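Local coordinates for monoglyceride lipase (Saccharomyces cerevisiae, PDB 4ZWN), which hydrolyses monoacylglycerols to free fatty acids and glycerol and also takes part in the breakdown of fatty acid ethyl esters, at residues Lys245-Asn249 / Lys282-Asp286. The protein carries 2 engineered substitutions. Numbering follows the deposited sequence.
Engineered in segment 282-286: Arg285 (natural residue Gln).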
loop_
_atom_site.group_PDB
_atom_site.type_symbol
_atom_site.label_atom_id
_atom_site.label_comp_id
_atom_site.label_asym_id
_atom_site.label_seq_id
_atom_site.Cartn_x
_atom_site.Cartn_y
_atom_site.Cartn_z
ATOM N N LYS A 245 -8.360 13.376 6.406
ATOM C CA LYS A 245 -9.274 13.056 7.496
ATOM C C LYS A 245 -8.500 12.546 8.703
ATOM O O LYS A 245 -8.816 12.878 9.846
ATOM C CB LYS A 245 -10.304 12.015 7.047
ATOM C CG LYS A 245 -11.198 11.502 8.172
ATOM C CD LYS A 245 -12.180 10.458 7.667
ATOM C CE LYS A 245 -11.450 9.312 6.979
ATOM N NZ LYS A 245 -12.388 8.338 6.356
ATOM N N LEU A 246 -7.476 11.743 8.439
ATOM C CA LEU A 246 -6.646 11.204 9.503
ATOM C C LEU A 246 -5.769 12.288 10.123
ATOM O O LEU A 246 -5.544 12.295 11.331
ATOM C CB LEU A 246 -5.781 10.057 8.978
ATOM C CG LEU A 246 -6.555 8.800 8.578
ATOM C CD1 LEU A 246 -5.605 7.687 8.157
ATOM C CD2 LEU A 246 -7.460 8.346 9.715
ATOM N N TYR A 247 -5.283 13.208 9.292
ATOM C CA TYR A 247 -4.363 14.241 9.759
ATOM C C TYR A 247 -5.062 15.280 10.625
ATOM O O TYR A 247 -4.512 15.742 11.624
ATOM C CB TYR A 247 -3.683 14.935 8.580
ATOM C CG TYR A 247 -2.664 15.959 9.016
ATOM C CD1 TYR A 247 -1.461 15.563 9.591
ATOM C CD2 TYR A 247 -2.902 17.320 8.862
ATOM C CE1 TYR A 247 -0.525 16.491 9.996
ATOM C CE2 TYR A 247 -1.969 18.257 9.266
ATOM C CZ TYR A 247 -0.783 17.835 9.833
ATOM O OH TYR A 247 0.150 18.758 10.240
ATOM N N LYS A 248 -6.272 15.652 10.230
ATOM C CA LYS A 248 -7.056 16.599 11.002
ATOM C C LYS A 248 -7.560 15.944 12.285
ATOM O O LYS A 248 -7.565 16.567 13.347
ATOM C CB LYS A 248 -8.221 17.138 10.170
ATOM C CG LYS A 248 -9.457 17.480 10.983
ATOM C CD LYS A 248 -10.413 18.367 10.203
ATOM C CE LYS A 248 -9.915 19.804 10.164
ATOM N NZ LYS A 248 -9.843 20.391 11.530
ATOM N N ASN A 249 -7.959 14.677 12.180
ATOM C CA ASN A 249 -8.453 13.905 13.320
ATOM C C ASN A 249 -9.547 14.644 14.084
ATOM O O ASN A 249 -9.454 14.837 15.297
ATOM C CB ASN A 249 -7.307 13.545 14.270
ATOM C CG ASN A 249 -7.691 12.463 15.264
ATOM O OD1 ASN A 249 -8.567 11.639 14.993
ATOM N ND2 ASN A 249 -7.041 12.462 16.424
ATOM N N LYS A 282 2.205 12.222 13.406
ATOM C CA LYS A 282 0.998 12.631 14.112
ATOM C C LYS A 282 0.018 11.472 14.269
ATOM O O LYS A 282 -0.681 11.380 15.275
ATOM C CB LYS A 282 0.321 13.798 13.392
ATOM C CG LYS A 282 -0.870 14.380 14.140
ATOM C CD LYS A 282 -1.419 15.605 13.425
ATOM C CE LYS A 282 -2.586 16.224 14.185
ATOM N NZ LYS A 282 -3.757 15.307 14.262
ATOM N N PHE A 283 -0.031 10.587 13.277
ATOM C CA PHE A 283 -0.939 9.445 13.338
ATOM C C PHE A 283 -0.596 8.524 14.505
ATOM O O PHE A 283 -1.480 8.101 15.250
ATOM C CB PHE A 283 -0.922 8.651 12.028
ATOM C CG PHE A 283 -1.852 7.470 12.033
ATOM C CD1 PHE A 283 -3.195 7.630 11.738
ATOM C CD2 PHE A 283 -1.389 6.206 12.360
ATOM C CE1 PHE A 283 -4.053 6.551 11.758
ATOM C CE2 PHE A 283 -2.244 5.124 12.382
ATOM C CZ PHE A 283 -3.577 5.297 12.080
ATOM N N ILE A 284 0.689 8.215 14.658
ATOM C CA ILE A 284 1.143 7.369 15.759
ATOM C C ILE A 284 0.830 8.017 17.108
ATOM O O ILE A 284 0.409 7.340 18.047
ATOM C CB ILE A 284 2.653 7.075 15.652
ATOM C CG1 ILE A 284 2.938 6.292 14.374
ATOM C CG2 ILE A 284 3.136 6.272 16.850
ATOM C CD1 ILE A 284 2.183 4.976 14.294
ATOM N N ARG A 285 1.021 9.330 17.193
ATOM C CA ARG A 285 0.646 10.093 18.378
ATOM C C ARG A 285 -0.835 9.948 18.720
ATOM O O ARG A 285 -1.192 9.748 19.882
ATOM C CB ARG A 285 0.973 11.569 18.184
ATOM C CG ARG A 285 2.390 11.951 18.516
ATOM C CD ARG A 285 2.556 13.453 18.400
ATOM N NE ARG A 285 3.805 13.907 18.996
ATOM C CZ ARG A 285 3.903 14.432 20.213
ATOM N NH1 ARG A 285 2.820 14.581 20.964
ATOM N NH2 ARG A 285 5.087 14.816 20.676
ATOM N N ASP A 286 -1.692 10.058 17.707
ATOM C CA ASP A 286 -3.137 10.025 17.920
ATOM C C ASP A 286 -3.678 8.608 18.113
ATOM O O ASP A 286 -4.748 8.424 18.696
ATOM C CB ASP A 286 -3.871 10.689 16.746
ATOM C CG ASP A 286 -3.548 12.167 16.607
ATOM O OD1 ASP A 286 -3.102 12.784 17.599
ATOM O OD2 ASP A 286 -3.750 12.712 15.501
HETATM O O HOH W 1 -3.075 11.888 12.977
#
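Leu246 and Phe283 meet at the buried side of a helix-to-helix contact in this alpha/beta hydrolase, where the end of helix 233-248 is fastened to the end of helix 277-286, away from the catalytic triad. Leu246 CD1 lies 4.1 Å from Phe283 CE1; the branched aliphatic side chain and the ring suit this place because Leu151 and Ile266 also pack on Phe283. The carbonyl of Leu246 accepts a hydrogen bond from a water, which also donates to Asp286 OD2 and so bridges the helices.

Tyr247 brings ring atoms CD1 and CE1 against the aliphatic part of Lys282, with CE1 3.7 Å from CD; the two side chains cross at about a right angle. Lys282 is extended until a bend at chi4 (-64°) turns NZ to the carbonyl of Tyr247, a 2.8 Å bond to O in the last turn of the helix. A long, flexible amine suits this span, and a methionine in its place would probably leave that carbonyl and the carboxylate of Asp286 without their shared charged donor.

Asn249, just past the helix with positive phi, a conformation asparagine tolerates well, bonds through its amide to Ile254 and Gln255, while ND2 stays 3.4 Å from Asp286 OD2. That carboxylate oxygen receives Lys282 NZ at 2.9 Å, through its syn lone pair.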